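Serine acetyltransferase 1, putative (PDB 7BW9) probably transfers an acetyl group to serine in cysteine biosynthesis and binds cysteine. Local coordinates at residues 53-57 / 58-62. Sequence-based numbering, arbitrary orientation.
Sequences RDKRT and FNNVL
K55 meets N60 where the loop 53-57 runs into helix 58-79. The two side chains cross at about a right angle. The aliphatic part of the lysine lies by the amide: CE of K55 is 3.8 Å from ND2 of N60. K55 bends at chi2 and chi3 (both -77°), which brings its outer chain back to this amide. Its backbone is close too, with CA of K55 3.3 Å from OD1 of N60. R56 turns away from the helix start. Its NH2 bonds to the carbonyl of T51, so its charged end belongs to the preceding loop.

T57 is the N-cap residue and makes the main polar contacts. OG1 of T57 donates to OD1 of N60 at 3.0 Å. This hydroxyl approaches from above the amide carbonyl plane, 57° out of it, and not along a lone pair. T57 N gives a second, weak bond to OD1 of N60, 3.3 Å long and nearly straight. OD1 therefore receives both the hydroxyl and the backbone N-H of the cap residue. With N60 the third residue after T57, the weak bond from T57 N to N60 OD1 is the one a capping box makes from its third residue back to the N-cap. N60 can reach back because its CG lies anti to its own carbonyl carbon (chi1 -67°), which turns the amide toward the loop. T57 O opens the helical bonding pattern by accepting V61 N at 3.0 Å. CG2 of V61 lies 3.5 Å from T57 O.

The contact is a surface helix start, made within one chain. K55 O also accepts a bond from R64 NH1, one turn further along helix 58-79. F58 and V61 pack on helix 2-17, joining the start of helix 58-79 to the N-terminal helix.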
# COMPACT_ATOMS: atom_id res chain seq x y z
N ARG A 53 27.61 -13.30 4.51
CA ARG A 53 28.07 -14.56 5.11
C ARG A 53 29.15 -14.34 6.17
O ARG A 53 29.26 -15.14 7.11
CB ARG A 53 28.57 -15.50 4.02
CG ARG A 53 27.50 -15.83 2.99
CD ARG A 53 28.07 -16.58 1.80
NE ARG A 53 28.69 -17.84 2.19
CZ ARG A 53 28.78 -18.90 1.40
NH1 ARG A 53 28.28 -18.85 0.16
NH2 ARG A 53 29.37 -20.01 1.84
N ASP A 54 29.93 -13.26 6.08
CA ASP A 54 30.93 -12.96 7.09
C ASP A 54 30.40 -12.09 8.23
O ASP A 54 31.19 -11.43 8.91
CB ASP A 54 32.14 -12.28 6.44
CG ASP A 54 31.78 -11.02 5.70
OD1 ASP A 54 30.58 -10.66 5.71
OD2 ASP A 54 32.68 -10.39 5.11
N LYS A 55 29.09 -12.07 8.45
CA LYS A 55 28.49 -11.34 9.57
C LYS A 55 27.50 -12.23 10.31
O LYS A 55 26.38 -11.81 10.64
CB LYS A 55 27.80 -10.06 9.11
CG LYS A 55 28.57 -9.25 8.09
CD LYS A 55 29.71 -8.47 8.74
CE LYS A 55 29.19 -7.23 9.48
NZ LYS A 55 30.32 -6.35 9.92
N ARG A 56 27.89 -13.46 10.60
CA ARG A 56 26.99 -14.41 11.25
C ARG A 56 27.63 -15.04 12.47
O ARG A 56 27.41 -16.22 12.77
CB ARG A 56 26.53 -15.48 10.26
CG ARG A 56 25.63 -14.93 9.17
CD ARG A 56 25.36 -15.94 8.10
NE ARG A 56 24.97 -15.28 6.85
CZ ARG A 56 24.70 -15.93 5.73
NH1 ARG A 56 24.78 -17.26 5.72
NH2 ARG A 56 24.35 -15.26 4.64
N THR A 57 28.42 -14.27 13.22
CA THR A 57 29.01 -14.73 14.47
C THR A 57 28.16 -14.26 15.65
O THR A 57 27.32 -13.37 15.52
CB THR A 57 30.44 -14.22 14.61
OG1 THR A 57 30.43 -12.82 14.93
CG2 THR A 57 31.20 -14.45 13.30
N PHE A 58 28.41 -14.86 16.82
CA PHE A 58 27.68 -14.48 18.03
C PHE A 58 27.68 -12.97 18.21
O PHE A 58 26.65 -12.38 18.57
CB PHE A 58 28.29 -15.15 19.27
CG PHE A 58 27.86 -14.52 20.58
CD1 PHE A 58 28.55 -13.44 21.12
CD2 PHE A 58 26.76 -15.02 21.26
CE1 PHE A 58 28.13 -12.86 22.30
CE2 PHE A 58 26.35 -14.44 22.46
CZ PHE A 58 27.03 -13.36 22.97
N ASN A 59 28.81 -12.33 17.93
CA ASN A 59 28.94 -10.91 18.16
C ASN A 59 28.12 -10.10 17.17
O ASN A 59 27.58 -9.04 17.52
CB ASN A 59 30.41 -10.50 18.10
CG ASN A 59 30.79 -9.60 19.22
OD1 ASN A 59 30.37 -8.43 19.26
ND2 ASN A 59 31.56 -10.12 20.17
N ASN A 60 28.04 -10.56 15.92
CA ASN A 60 27.17 -9.90 14.96
C ASN A 60 25.72 -9.97 15.40
O ASN A 60 24.98 -8.99 15.30
CB ASN A 60 27.37 -10.51 13.57
CG ASN A 60 28.75 -10.24 13.00
OD1 ASN A 60 29.49 -11.16 12.67
ND2 ASN A 60 29.11 -8.96 12.88
N VAL A 61 25.30 -11.13 15.92
CA VAL A 61 23.95 -11.26 16.47
C VAL A 61 23.74 -10.29 17.62
O VAL A 61 22.71 -9.61 17.72
CB VAL A 61 23.70 -12.72 16.92
CG1 VAL A 61 22.35 -12.87 17.66
CG2 VAL A 61 23.81 -13.68 15.73
N LEU A 62 24.74 -10.18 18.50
CA LEU A 62 24.63 -9.29 19.65
C LEU A 62 24.60 -7.84 19.22
O LEU A 62 23.87 -7.03 19.81
CB LEU A 62 25.79 -9.54 20.62
CG LEU A 62 25.88 -8.63 21.84
CD1 LEU A 62 24.71 -8.86 22.79
CD2 LEU A 62 27.23 -8.83 22.56